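PDB 6JMB: ofchtiv-allosamidin from Ostrinia furnacalis, which probably hydrolyses the beta-1,4 linkages of chitin as a family 18 glycoside hydrolase, and here holds the pseudotrisaccharide inhibitor allosamidin in its cleft. Local coordinates for residues A111-Y116 with E152-Y157; W299-D304 with V319-V324; A329-A334 with N365-V370. All coordinates share one frame; numbering follows the deposited sequence.

Interaction 1: A111-Y116 with E152-Y157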
ATOM      1  N   ALA A 111      -2.611  -4.095 -23.987  1.00 13.39           N
ATOM      2  CA  ALA A 111      -1.510  -3.785 -24.899  1.00 13.59           C
ATOM      3  C   ALA A 111      -0.241  -3.417 -24.138  1.00 13.49           C
ATOM      4  O   ALA A 111       0.855  -3.880 -24.482  1.00 13.96           O
ATOM      5  CB  ALA A 111      -1.919  -2.664 -25.859  1.00 14.33           C
ATOM      6  N   MET A 112      -0.362  -2.578 -23.105  1.00 12.39           N
ATOM      7  CA  MET A 112       0.807  -2.226 -22.300  1.00 13.15           C
ATOM      8  C   MET A 112       1.360  -3.445 -21.576  1.00 13.08           C
ATOM      9  O   MET A 112       2.580  -3.655 -21.534  1.00 13.24           O
ATOM     10  CB  MET A 112       0.436  -1.127 -21.301  1.00 13.76           C
ATOM     11  CG  MET A 112       0.085   0.206 -21.956  1.00 14.97           C
ATOM     12  SD  MET A 112      -0.336   1.501 -20.769  1.00 17.04           S
ATOM     13  CE  MET A 112       1.291   1.951 -20.174  1.00 16.73           C
ATOM     14  N   ILE A 113       0.477  -4.273 -21.019  1.00 12.03           N
ATOM     15  CA  ILE A 113       0.917  -5.461 -20.296  1.00 12.29           C
ATOM     16  C   ILE A 113       1.726  -6.381 -21.209  1.00 12.53           C
ATOM     17  O   ILE A 113       2.815  -6.846 -20.849  1.00 12.14           O
ATOM     18  CB  ILE A 113      -0.298  -6.167 -19.668  1.00 12.29           C
ATOM     19  CG1 ILE A 113      -0.776  -5.374 -18.445  1.00 13.05           C
ATOM     20  CG2 ILE A 113       0.023  -7.620 -19.318  1.00 13.19           C
ATOM     21  CD1 ILE A 113      -2.188  -5.710 -18.012  1.00 14.20           C
ATOM     22  N   LEU A 114       1.217  -6.641 -22.412  1.00 11.96           N
ATOM     23  CA  LEU A 114       1.900  -7.571 -23.305  1.00 12.56           C
ATOM     24  C   LEU A 114       3.170  -6.965 -23.888  1.00 12.41           C
ATOM     25  O   LEU A 114       4.200  -7.645 -23.973  1.00 13.46           O
ATOM     26  CB  LEU A 114       0.953  -8.028 -24.416  1.00 12.84           C
ATOM     27  CG  LEU A 114      -0.257  -8.843 -23.945  1.00 12.07           C
ATOM     28  CD1 LEU A 114      -1.232  -9.100 -25.092  1.00 12.66           C
ATOM     29  CD2 LEU A 114       0.192 -10.160 -23.318  1.00 15.32           C
ATOM     30  N   GLU A 115       3.128  -5.691 -24.281  1.00 11.62           N
ATOM     31  CA  GLU A 115       4.291  -5.109 -24.945  1.00 12.44           C
ATOM     32  C   GLU A 115       5.465  -4.932 -23.990  1.00 14.91           C
ATOM     33  O   GLU A 115       6.623  -5.021 -24.412  1.00 16.34           O
ATOM     34  CB  GLU A 115       3.926  -3.801 -25.644  1.00 14.49           C
ATOM     35  CG  GLU A 115       3.782  -2.602 -24.744  1.00 18.50           C
ATOM     36  CD  GLU A 115       3.376  -1.357 -25.509  1.00 17.83           C
ATOM     37  OE1 GLU A 115       4.138  -0.952 -26.404  1.00 19.02           O
ATOM     38  OE2 GLU A 115       2.298  -0.791 -25.212  1.00 20.70           O
ATOM     39  N   TYR A 116       5.195  -4.713 -22.707  1.00 13.09           N
ATOM     40  CA  TYR A 116       6.249  -4.508 -21.724  1.00 12.06           C
ATOM     41  C   TYR A 116       6.522  -5.745 -20.885  1.00 11.61           C
ATOM     42  O   TYR A 116       7.367  -5.691 -19.992  1.00 13.23           O
ATOM     43  CB  TYR A 116       5.928  -3.292 -20.842  1.00 13.41           C
ATOM     44  CG  TYR A 116       5.809  -2.015 -21.652  1.00 12.20           C
ATOM     45  CD1 TYR A 116       6.883  -1.541 -22.397  1.00 13.90           C
ATOM     46  CD2 TYR A 116       4.620  -1.299 -21.691  1.00 14.03           C
ATOM     47  CE1 TYR A 116       6.772  -0.381 -23.153  1.00 15.09           C
ATOM     48  CE2 TYR A 116       4.500  -0.137 -22.447  1.00 14.19           C
ATOM     49  CZ  TYR A 116       5.584   0.312 -23.173  1.00 13.77           C
ATOM     50  OH  TYR A 116       5.479   1.463 -23.928  1.00 18.66           O
ATOM     51  N   GLU A 152     -12.532 -11.756 -17.870  1.00 13.58           N
ATOM     52  CA  GLU A 152     -12.920 -12.502 -19.062  1.00 14.32           C
ATOM     53  C   GLU A 152     -11.877 -12.373 -20.165  1.00 16.30           C
ATOM     54  O   GLU A 152     -11.534 -13.362 -20.827  1.00 17.74           O
ATOM     55  CB  GLU A 152     -14.287 -12.027 -19.545  1.00 16.81           C
ATOM     56  CG  GLU A 152     -15.431 -12.594 -18.720  1.00 23.85           C
ATOM     57  CD  GLU A 152     -16.760 -11.930 -19.012  1.00 30.20           C
ATOM     58  OE1 GLU A 152     -16.784 -10.929 -19.760  1.00 34.54           O
ATOM     59  OE2 GLU A 152     -17.786 -12.417 -18.487  1.00 35.16           O
ATOM     60  N   GLU A 153     -11.340 -11.171 -20.364  1.00 14.22           N
ATOM     61  CA  GLU A 153     -10.329 -10.998 -21.400  1.00 14.62           C
ATOM     62  C   GLU A 153      -8.980 -11.553 -20.967  1.00 16.69           C
ATOM     63  O   GLU A 153      -8.291 -12.212 -21.758  1.00 16.60           O
ATOM     64  CB  GLU A 153     -10.193  -9.520 -21.755  1.00 16.30           C
ATOM     65  CG  GLU A 153      -9.209  -9.252 -22.881  1.00 20.44           C
ATOM     66  CD  GLU A 153      -9.678  -9.810 -24.207  1.00 29.15           C
ATOM     67  OE1 GLU A 153     -10.905  -9.966 -24.389  1.00 30.98           O
ATOM     68  OE2 GLU A 153      -8.819 -10.086 -25.069  1.00 35.39           O
ATOM     69  N   PHE A 154      -8.583 -11.295 -19.720  1.00 14.40           N
ATOM     70  CA  PHE A 154      -7.252 -11.694 -19.271  1.00 14.96           C
ATOM     71  C   PHE A 154      -7.092 -13.210 -19.257  1.00 16.82           C
ATOM     72  O   PHE A 154      -5.974 -13.716 -19.409  1.00 16.13           O
ATOM     73  CB  PHE A 154      -6.972 -11.131 -17.876  1.00 13.74           C
ATOM     74  CG  PHE A 154      -6.500  -9.700 -17.864  1.00 14.66           C
ATOM     75  CD1 PHE A 154      -6.757  -8.846 -18.925  1.00 14.89           C
ATOM     76  CD2 PHE A 154      -5.790  -9.214 -16.777  1.00 16.73           C
ATOM     77  CE1 PHE A 154      -6.322  -7.523 -18.896  1.00 15.71           C
ATOM     78  CE2 PHE A 154      -5.351  -7.902 -16.745  1.00 17.46           C
ATOM     79  CZ  PHE A 154      -5.615  -7.054 -17.801  1.00 15.87           C
ATOM     80  N   ASP A 155      -8.189 -13.949 -19.074  1.00 16.03           N
ATOM     81  CA  ASP A 155      -8.104 -15.405 -19.045  1.00 18.25           C
ATOM     82  C   ASP A 155      -7.664 -15.988 -20.382  1.00 21.16           C
ATOM     83  O   ASP A 155      -7.149 -17.111 -20.415  1.00 23.99           O
ATOM     84  CB  ASP A 155      -9.432 -16.011 -18.589  1.00 21.01           C
ATOM     85  CG  ASP A 155      -9.542 -16.108 -17.073  1.00 24.21           C
ATOM     86  OD1 ASP A 155      -8.544 -15.828 -16.373  1.00 21.93           O
ATOM     87  OD2 ASP A 155     -10.630 -16.477 -16.583  1.00 25.56           O
ATOM     88  N   ASN A 156      -7.843 -15.253 -21.483  1.00 17.43           N
ATOM     89  CA  ASN A 156      -7.322 -15.704 -22.770  1.00 18.59           C
ATOM     90  C   ASN A 156      -5.800 -15.687 -22.819  1.00 22.50           C
ATOM     91  O   ASN A 156      -5.212 -16.325 -23.697  1.00 23.20           O
ATOM     92  CB  ASN A 156      -7.878 -14.838 -23.898  1.00 22.45           C
ATOM     93  CG  ASN A 156      -9.376 -14.983 -24.053  1.00 25.44           C
ATOM     94  OD1 ASN A 156      -9.902 -16.097 -24.084  1.00 30.87           O
ATOM     95  ND2 ASN A 156     -10.077 -13.857 -24.137  1.00 28.76           N
ATOM     96  N   TYR A 157      -5.151 -14.978 -21.894  1.00 17.25           N
ATOM     97  CA  TYR A 157      -3.705 -14.835 -21.898  1.00 16.74           C
ATOM     98  C   TYR A 157      -3.038 -15.331 -20.619  1.00 17.56           C
ATOM     99  O   TYR A 157      -1.812 -15.221 -20.498  1.00 21.53           O
ATOM    100  CB  TYR A 157      -3.318 -13.369 -22.149  1.00 17.28           C
ATOM    101  CG  TYR A 157      -3.959 -12.760 -23.386  1.00 18.37           C
ATOM    102  CD1 TYR A 157      -5.197 -12.136 -23.319  1.00 17.77           C
ATOM    103  CD2 TYR A 157      -3.315 -12.800 -24.620  1.00 20.32           C
ATOM    104  CE1 TYR A 157      -5.788 -11.578 -24.444  1.00 22.01           C
ATOM    105  CE2 TYR A 157      -3.894 -12.237 -25.750  1.00 21.04           C
ATOM    106  CZ  TYR A 157      -5.130 -11.629 -25.656  1.00 25.02           C
ATOM    107  OH  TYR A 157      -5.710 -11.070 -26.777  1.00 24.17           O
TER
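Phe-154 and Tyr-157 each meet one methyl group of 111-116 at an oblique angle. On Phe-154 the visitor is CD1 of Ile-113, 3.7 Å from CZ and 4.1 Å from CE2, so it sits against the far corner of the ring. Tyr-157 receives CD1 of Leu-114 in the same manner, 4.2 Å from its CE2. At another part of the Tyr-157 edge, in the ring plane, lies a carboxylate oxygen of its own segment, with Glu-153 OE2 3.4 Å from Tyr-157 CE1.

In both pairs the side chains run at about a right angle to each other. Ile-113 has CG1 anti to its carbonyl carbon (chi1 -75°), and an extended second torsion (162°) carries CD1 outward to the ring. The backbones stay well apart, with 10.3 Å between the CA atoms of Ile-113 and Phe-154. The bond from Tyr-157 N to Phe-154 O (2.9 Å) holds the two aromatic residues in one turn.

These are outer helices of the TIM barrel. Ile-113 and Phe-154 both rest on Leu-121 of strand 120-124, whose last residue, Asp-124, lines the allosamizoline pocket with Glu-126 just beyond; Leu-159 fills in beside the same pair.

The contact is thus purely apolar and graded in burial: Ile-113 and Phe-154 are sealed against the barrel, while Leu-114 and Tyr-157 remain exposed. Dispersion and the hydrophobic effect join the helices here, with no directional bond between the two segments.

Interaction 2: W299-D304 with V319-V324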
ATOM      1  N   TRP A 299      15.528  11.817  20.602  1.00 14.35           N
ATOM      2  CA  TRP A 299      14.205  11.253  20.376  1.00 14.11           C
ATOM      3  C   TRP A 299      13.861  10.258  21.474  1.00 14.59           C
ATOM      4  O   TRP A 299      14.726   9.528  21.965  1.00 17.05           O
ATOM      5  CB  TRP A 299      14.167  10.519  19.029  1.00 13.99           C
ATOM      6  CG  TRP A 299      14.161  11.419  17.831  1.00 12.99           C
ATOM      7  CD1 TRP A 299      15.250  11.905  17.168  1.00 13.90           C
ATOM      8  CD2 TRP A 299      13.009  11.917  17.138  1.00 12.01           C
ATOM      9  NE1 TRP A 299      14.848  12.682  16.105  1.00 14.26           N
ATOM     10  CE2 TRP A 299      13.476  12.709  16.070  1.00 12.18           C
ATOM     11  CE3 TRP A 299      11.629  11.780  17.324  1.00 11.68           C
ATOM     12  CZ2 TRP A 299      12.616  13.351  15.185  1.00 12.14           C
ATOM     13  CZ3 TRP A 299      10.775  12.417  16.435  1.00 11.17           C
ATOM     14  CH2 TRP A 299      11.272  13.196  15.384  1.00 11.50           C
ATOM     15  N   THR A 300      12.593  10.227  21.861  1.00 14.27           N
ATOM     16  CA  THR A 300      12.067   9.198  22.746  1.00 14.06           C
ATOM     17  C   THR A 300      11.236   8.256  21.895  1.00 13.81           C
ATOM     18  O   THR A 300      10.301   8.698  21.216  1.00 14.71           O
ATOM     19  CB  THR A 300      11.191   9.807  23.839  1.00 15.12           C
ATOM     20  OG1 THR A 300      11.974  10.709  24.630  1.00 18.74           O
ATOM     21  CG2 THR A 300      10.631   8.713  24.737  1.00 16.79           C
ATOM     22  N   VAL A 301      11.582   6.973  21.913  1.00 13.74           N
ATOM     23  CA  VAL A 301      10.827   5.942  21.212  1.00 12.89           C
ATOM     24  C   VAL A 301      10.075   5.128  22.251  1.00 15.76           C
ATOM     25  O   VAL A 301      10.667   4.665  23.234  1.00 16.24           O
ATOM     26  CB  VAL A 301      11.738   5.043  20.362  1.00 13.19           C
ATOM     27  CG1 VAL A 301      10.904   3.986  19.637  1.00 15.39           C
ATOM     28  CG2 VAL A 301      12.525   5.883  19.370  1.00 16.53           C
ATOM     29  N   GLN A 302       8.774   4.969  22.046  1.00 13.66           N
ATOM     30  CA  GLN A 302       7.946   4.179  22.940  1.00 13.17           C
ATOM     31  C   GLN A 302       7.139   3.176  22.132  1.00 13.57           C
ATOM     32  O   GLN A 302       6.912   3.344  20.932  1.00 15.00           O
ATOM     33  CB  GLN A 302       7.023   5.067  23.795  1.00 17.51           C
ATOM     34  CG  GLN A 302       7.765   5.781  24.935  1.00 19.91           C
ATOM     35  CD  GLN A 302       6.895   6.759  25.698  1.00 27.36           C
ATOM     36  OE1 GLN A 302       5.862   7.216  25.203  1.00 34.21           O
ATOM     37  NE2 GLN A 302       7.317   7.095  26.909  1.00 22.76           N
ATOM     38  N   THR A 303       6.734   2.105  22.796  1.00 12.91           N
ATOM     39  CA  THR A 303       5.858   1.113  22.202  1.00 12.53           C
ATOM     40  C   THR A 303       4.460   1.330  22.759  1.00 14.29           C
ATOM     41  O   THR A 303       4.278   1.414  23.980  1.00 16.12           O
ATOM     42  CB  THR A 303       6.332  -0.295  22.560  1.00 15.83           C
ATOM     43  OG1 THR A 303       7.583  -0.554  21.917  1.00 21.74           O
ATOM     44  CG2 THR A 303       5.306  -1.335  22.118  1.00 18.33           C
ATOM     45  N   ASP A 304       3.481   1.452  21.871  1.00 11.12           N
ATOM     46  CA  ASP A 304       2.087   1.371  22.285  1.00 11.34           C
ATOM     47  C   ASP A 304       1.770  -0.114  22.409  1.00 11.43           C
ATOM     48  O   ASP A 304       1.670  -0.819  21.398  1.00 11.00           O
ATOM     49  CB  ASP A 304       1.191   2.043  21.248  1.00 11.00           C
ATOM     50  CG  ASP A 304      -0.274   2.071  21.662  1.00 11.70           C
ATOM     51  OD1 ASP A 304      -0.733   1.139  22.353  1.00 10.99           O
ATOM     52  OD2 ASP A 304      -0.984   3.023  21.272  1.00 11.36           O
ATOM     53  N   VAL A 319       5.880  11.069  15.711  1.00 10.02           N
ATOM     54  CA  VAL A 319       5.976  10.245  14.511  1.00  9.16           C
ATOM     55  C   VAL A 319       5.454   8.848  14.822  1.00  9.97           C
ATOM     56  O   VAL A 319       5.912   8.205  15.771  1.00 10.19           O
ATOM     57  CB  VAL A 319       7.432  10.167  14.009  1.00  9.50           C
ATOM     58  CG1 VAL A 319       7.541   9.237  12.799  1.00 10.77           C
ATOM     59  CG2 VAL A 319       7.957  11.546  13.664  1.00 10.34           C
ATOM     60  N   SER A 320       4.501   8.381  14.020  1.00  9.24           N
ATOM     61  CA  SER A 320       4.093   6.983  14.023  1.00  9.61           C
ATOM     62  C   SER A 320       4.869   6.260  12.930  1.00  9.68           C
ATOM     63  O   SER A 320       4.988   6.771  11.813  1.00 10.61           O
ATOM     64  CB  SER A 320       2.602   6.896  13.716  1.00 10.72           C
ATOM     65  OG  SER A 320       2.262   5.619  13.216  1.00  9.92           O
ATOM     66  N   PHE A 321       5.406   5.084  13.246  1.00  9.88           N
ATOM     67  CA  PHE A 321       6.145   4.318  12.247  1.00 10.41           C
ATOM     68  C   PHE A 321       6.016   2.833  12.555  1.00 10.77           C
ATOM     69  O   PHE A 321       5.375   2.432  13.528  1.00 10.98           O
ATOM     70  CB  PHE A 321       7.607   4.777  12.144  1.00 11.42           C
ATOM     71  CG  PHE A 321       8.440   4.478  13.365  1.00 10.42           C
ATOM     72  CD1 PHE A 321       8.252   5.174  14.549  1.00 10.95           C
ATOM     73  CD2 PHE A 321       9.436   3.510  13.314  1.00 12.23           C
ATOM     74  CE1 PHE A 321       9.037   4.900  15.666  1.00 12.02           C
ATOM     75  CE2 PHE A 321      10.228   3.244  14.423  1.00 12.44           C
ATOM     76  CZ  PHE A 321      10.025   3.935  15.599  1.00 13.38           C
ATOM     77  N   ASP A 322       6.611   2.014  11.693  1.00 11.15           N
ATOM     78  CA  ASP A 322       6.672   0.578  11.911  1.00 12.06           C
ATOM     79  C   ASP A 322       8.113   0.117  11.772  1.00 11.30           C
ATOM     80  O   ASP A 322       8.845   0.598  10.899  1.00 13.47           O
ATOM     81  CB  ASP A 322       5.750  -0.163  10.935  1.00 12.18           C
ATOM     82  CG  ASP A 322       4.330  -0.273  11.460  1.00 13.97           C
ATOM     83  OD1 ASP A 322       4.072  -1.200  12.257  1.00 14.34           O
ATOM     84  OD2 ASP A 322       3.475   0.578  11.110  1.00 13.26           O
ATOM     85  N   ASN A 323       8.524  -0.793  12.651  1.00 11.96           N
ATOM     86  CA  ASN A 323       9.896  -1.287  12.704  1.00 10.49           C
ATOM     87  C   ASN A 323       9.885  -2.811  12.592  1.00 11.47           C
ATOM     88  O   ASN A 323       8.852  -3.420  12.324  1.00 10.78           O
ATOM     89  CB  ASN A 323      10.615  -0.765  13.952  1.00 12.47           C
ATOM     90  CG  ASN A 323       9.931  -1.166  15.248  1.00 13.57           C
ATOM     91  OD1 ASN A 323       9.043  -2.021  15.269  1.00 12.96           O
ATOM     92  ND2 ASN A 323      10.358  -0.546  16.350  1.00 15.40           N
ATOM     93  N   VAL A 324      11.046  -3.432  12.814  1.00 11.97           N
ATOM     94  CA  VAL A 324      11.130  -4.887  12.683  1.00 12.73           C
ATOM     95  C   VAL A 324      10.196  -5.574  13.671  1.00 11.71           C
ATOM     96  O   VAL A 324       9.503  -6.538  13.324  1.00 10.88           O
ATOM     97  CB  VAL A 324      12.589  -5.356  12.832  1.00 12.88           C
ATOM     98  CG1 VAL A 324      12.657  -6.863  13.128  1.00 11.98           C
ATOM     99  CG2 VAL A 324      13.390  -4.990  11.582  1.00 13.51           C
TER
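Two apolar contacts join Trp-299 to Val-319 and Val-301 to Phe-321, across the strand 309-314 that separates the two segments. CG2 of Val-319 approaches the six-membered ring of the indole obliquely, 4.0 Å from Trp-299 CZ3 and 4.1 Å from CH2. In the other pair Val-301 CG1 lies at the edge of the phenyl ring, near its plane, 4.1 Å from Phe-321 CZ. Phe-321 has CG tucked between its backbone N and carbonyl carbon (chi1 67°), which places the ring where CZ meets Val-301 CG1.

Aromatic packing extends the patch: Phe-289 of helix 286-295 meets the rings of both Trp-299 and Phe-321 edge-to-face, and Leu-293 touches both residues.

Backbone bonding runs through the middle strand, antiparallel to each neighbour. Thr-300 pairs with Phe-313 on one edge and Val-319 with Ala-312 on the other, leaving Val-301 and Val-319 with CA atoms 9.3 Å apart. Past the strand, Asn-323 is the N-cap of helix 324-336, its OD1 accepting from Ser-326 N.

The small antiparallel sheet and its helix are consistent with the alpha+beta insertion found in many family 18 chitinases. The two segments touch through carbon atoms alone, and Trp-299, Val-319 and Phe-321 form a greasy seat for helix 286-295, while strand spacing is set by the hydrogen bonds of 309-314.

Interaction 3: A329-A334 with N365-V370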
ATOM      1  N   ALA A 329       4.948  -8.529  14.546  1.00 12.03           N
ATOM      2  CA  ALA A 329       3.608  -8.692  15.099  1.00 11.02           C
ATOM      3  C   ALA A 329       2.551  -8.711  14.001  1.00 11.46           C
ATOM      4  O   ALA A 329       1.589  -9.485  14.070  1.00 12.22           O
ATOM      5  CB  ALA A 329       3.316  -7.590  16.126  1.00 12.68           C
ATOM      6  N   LYS A 330       2.714  -7.868  12.983  1.00 11.20           N
ATOM      7  CA  LYS A 330       1.750  -7.830  11.888  1.00 10.81           C
ATOM      8  C   LYS A 330       1.736  -9.144  11.113  1.00 10.85           C
ATOM      9  O   LYS A 330       0.664  -9.660  10.778  1.00 10.64           O
ATOM     10  CB  LYS A 330       2.078  -6.660  10.959  1.00 11.22           C
ATOM     11  CG  LYS A 330       1.547  -5.310  11.460  1.00 12.92           C
ATOM     12  CD  LYS A 330       2.156  -4.131  10.700  1.00 12.68           C
ATOM     13  CE  LYS A 330       1.445  -2.814  11.014  1.00 12.73           C
ATOM     14  NZ  LYS A 330       1.691  -2.352  12.418  1.00 12.61           N
ATOM     15  N   VAL A 331       2.913  -9.700  10.815  1.00 10.98           N
ATOM     16  CA  VAL A 331       2.943 -10.926  10.026  1.00 11.08           C
ATOM     17  C   VAL A 331       2.465 -12.110  10.859  1.00 12.62           C
ATOM     18  O   VAL A 331       1.804 -13.022  10.343  1.00 12.84           O
ATOM     19  CB  VAL A 331       4.332 -11.145   9.398  1.00 10.84           C
ATOM     20  CG1 VAL A 331       4.323 -12.388   8.513  1.00 13.14           C
ATOM     21  CG2 VAL A 331       4.729  -9.926   8.578  1.00 12.75           C
ATOM     22  N   GLU A 332       2.764 -12.105  12.160  1.00 11.52           N
ATOM     23  CA  GLU A 332       2.229 -13.142  13.039  1.00 12.58           C
ATOM     24  C   GLU A 332       0.706 -13.100  13.075  1.00 12.51           C
ATOM     25  O   GLU A 332       0.046 -14.148  13.066  1.00 13.42           O
ATOM     26  CB  GLU A 332       2.839 -13.016  14.439  1.00 14.27           C
ATOM     27  CG  GLU A 332       4.291 -13.484  14.470  1.00 15.83           C
ATOM     28  CD  GLU A 332       5.006 -13.190  15.771  1.00 23.35           C
ATOM     29  OE1 GLU A 332       4.487 -12.397  16.586  1.00 26.40           O
ATOM     30  OE2 GLU A 332       6.103 -13.754  15.971  1.00 24.54           O
ATOM     31  N   TYR A 333       0.132 -11.896  13.096  1.00 12.70           N
ATOM     32  CA  TYR A 333      -1.317 -11.754  13.013  1.00 12.49           C
ATOM     33  C   TYR A 333      -1.850 -12.353  11.715  1.00 12.10           C
ATOM     34  O   TYR A 333      -2.832 -13.109  11.718  1.00 13.35           O
ATOM     35  CB  TYR A 333      -1.695 -10.272  13.137  1.00 13.52           C
ATOM     36  CG  TYR A 333      -3.174 -10.019  12.968  1.00 12.31           C
ATOM     37  CD1 TYR A 333      -3.719  -9.795  11.711  1.00 12.52           C
ATOM     38  CD2 TYR A 333      -4.028 -10.027  14.059  1.00 12.76           C
ATOM     39  CE1 TYR A 333      -5.073  -9.585  11.542  1.00 12.14           C
ATOM     40  CE2 TYR A 333      -5.391  -9.813  13.901  1.00 13.25           C
ATOM     41  CZ  TYR A 333      -5.902  -9.592  12.635  1.00 12.79           C
ATOM     42  OH  TYR A 333      -7.252  -9.391  12.454  1.00 13.02           O
ATOM     43  N   ALA A 334      -1.217 -12.018  10.586  1.00 11.73           N
ATOM     44  CA  ALA A 334      -1.649 -12.557   9.303  1.00 11.88           C
ATOM     45  C   ALA A 334      -1.556 -14.077   9.286  1.00 13.23           C
ATOM     46  O   ALA A 334      -2.466 -14.756   8.790  1.00 13.57           O
ATOM     47  CB  ALA A 334      -0.809 -11.949   8.177  1.00 12.38           C
ATOM     48  N   ASN A 365      12.942  -8.395   4.715  1.00 10.59           N
ATOM     49  CA  ASN A 365      13.459  -9.671   5.207  1.00 11.54           C
ATOM     50  C   ASN A 365      12.629 -10.189   6.374  1.00 11.26           C
ATOM     51  O   ASN A 365      12.367 -11.395   6.470  1.00 12.62           O
ATOM     52  CB  ASN A 365      14.932  -9.545   5.596  1.00 11.40           C
ATOM     53  CG  ASN A 365      15.860  -9.754   4.421  1.00 14.28           C
ATOM     54  OD1 ASN A 365      15.958 -10.859   3.879  1.00 16.75           O
ATOM     55  ND2 ASN A 365      16.550  -8.697   4.020  1.00 14.46           N
ATOM     56  N   THR A 366      12.186  -9.292   7.260  1.00 10.63           N
ATOM     57  CA  THR A 366      11.330  -9.712   8.368  1.00 11.61           C
ATOM     58  C   THR A 366      10.049 -10.361   7.854  1.00 10.97           C
ATOM     59  O   THR A 366       9.637 -11.420   8.342  1.00 12.39           O
ATOM     60  CB  THR A 366      11.009  -8.517   9.268  1.00 11.43           C
ATOM     61  OG1 THR A 366      12.216  -8.037   9.870  1.00 13.63           O
ATOM     62  CG2 THR A 366      10.043  -8.925  10.369  1.00 12.44           C
ATOM     63  N   ILE A 367       9.406  -9.738   6.864  1.00 11.22           N
ATOM     64  CA  ILE A 367       8.184 -10.302   6.296  1.00 11.24           C
ATOM     65  C   ILE A 367       8.441 -11.705   5.762  1.00 10.46           C
ATOM     66  O   ILE A 367       7.693 -12.648   6.054  1.00 11.93           O
ATOM     67  CB  ILE A 367       7.626  -9.375   5.202  1.00 10.60           C
ATOM     68  CG1 ILE A 367       7.123  -8.076   5.822  1.00 11.30           C
ATOM     69  CG2 ILE A 367       6.506 -10.070   4.445  1.00 13.08           C
ATOM     70  CD1 ILE A 367       6.879  -6.977   4.801  1.00 13.67           C
ATOM     71  N   ASN A 368       9.511 -11.864   4.979  1.00 11.42           N
ATOM     72  CA  ASN A 368       9.801 -13.162   4.377  1.00 12.41           C
ATOM     73  C   ASN A 368      10.102 -14.206   5.446  1.00 11.69           C
ATOM     74  O   ASN A 368       9.645 -15.351   5.352  1.00 13.56           O
ATOM     75  CB  ASN A 368      10.970 -13.025   3.401  1.00 12.72           C
ATOM     76  CG  ASN A 368      10.536 -12.498   2.044  1.00 14.04           C
ATOM     77  OD1 ASN A 368      10.204 -13.272   1.146  1.00 16.26           O
ATOM     78  ND2 ASN A 368      10.532 -11.179   1.888  1.00 12.76           N
ATOM     79  N   THR A 369      10.860 -13.819   6.474  1.00 12.05           N
ATOM     80  CA  THR A 369      11.248 -14.744   7.534  1.00 13.16           C
ATOM     81  C   THR A 369      10.037 -15.210   8.332  1.00 13.62           C
ATOM     82  O   THR A 369       9.862 -16.410   8.574  1.00 13.59           O
ATOM     83  CB  THR A 369      12.264 -14.051   8.447  1.00 14.38           C
ATOM     84  OG1 THR A 369      13.493 -13.867   7.737  1.00 19.52           O
ATOM     85  CG2 THR A 369      12.523 -14.872   9.697  1.00 18.40           C
ATOM     86  N   VAL A 370       9.175 -14.276   8.735  1.00 12.55           N
ATOM     87  CA  VAL A 370       8.040 -14.657   9.565  1.00 13.25           C
ATOM     88  C   VAL A 370       7.010 -15.464   8.777  1.00 13.51           C
ATOM     89  O   VAL A 370       6.371 -16.371   9.328  1.00 13.18           O
ATOM     90  CB  VAL A 370       7.448 -13.417  10.259  1.00 12.97           C
ATOM     91  CG1 VAL A 370       6.263 -13.806  11.133  1.00 15.09           C
ATOM     92  CG2 VAL A 370       8.519 -12.734  11.092  1.00 13.90           C
TER
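Helix-to-helix packing in the outer layer of the TIM barrel is what this contact amounts to: 329-334 of helix 324-336 lies beside 365-370 of helix 362-373, the two running in the same general direction. Their axes approach to 9.4 Å at a crossing angle of -33°. Beneath them runs strand 341-345, where Ile-342 is touched by Val-331 from one helix and Ile-367 from the other. That strand ends at Trp-345, which lines both the allosamizoline and the glycan parts of the inhibitor site.

Val-331 and Val-370 supply most of the interface and are both buried. Each directs its CB at the other helix, and each holds CG1 anti to its backbone N (chi1 near 180° in both), which brings the two CG1 methyls to 3.6 Å. Val-370 CG1 also reaches 3.7 Å from CB of Val-331, so the methyl rests on the branch point as well as on the neighbouring methyl. The other branch of Val-331, CG2, meets Ile-367, 4.1 Å from its CG1, the two side chains crossing at about a right angle. On the outer side Glu-332 lays its CG methylene 3.9 Å from Val-370 CG1, so the aliphatic part of the glutamate lies against Val-370.

Thr-328 and Met-327 carry the same packing back along helix 324-336, against Val-370 and Ile-367 respectively. Polar atoms join the helices farther on, where Asn-335 ND2 donates to Val-370 O.

Within 365-370 one carbonyl serves twice. Asn-365 O accepts the helical bond from Thr-369 N and a second from Thr-369 OG1, 3.0 Å away, the hydroxyl standing above the carbonyl plane by 41°.

How the interactions relate
Interactions 2 and 3 are directly coupled: Asp-322 OD1 and Lys-330 NZ form a salt bridge of 2.6 Å, and Val-324 CG1 packs 3.5 Å from Thr-366 OG1. Helix 324-336 follows strand 317-320 in the chain, carrying one contact into the other, with centres 18 Å apart. Interaction 1 stands alone, on the opposite side of the chain's centre from interaction 2 (centres 43 Å apart) and centre to centre 33 Å from interaction 3, their nearest atoms about 23 Å apart. Interactions 2 and 3 lie back from the inhibitor: the side chain of Ile-367 is about 12 Å from allosamizoline, that of Phe-321 about 14 Å from it and about 12 Å from an N-acetyl-allosamine unit.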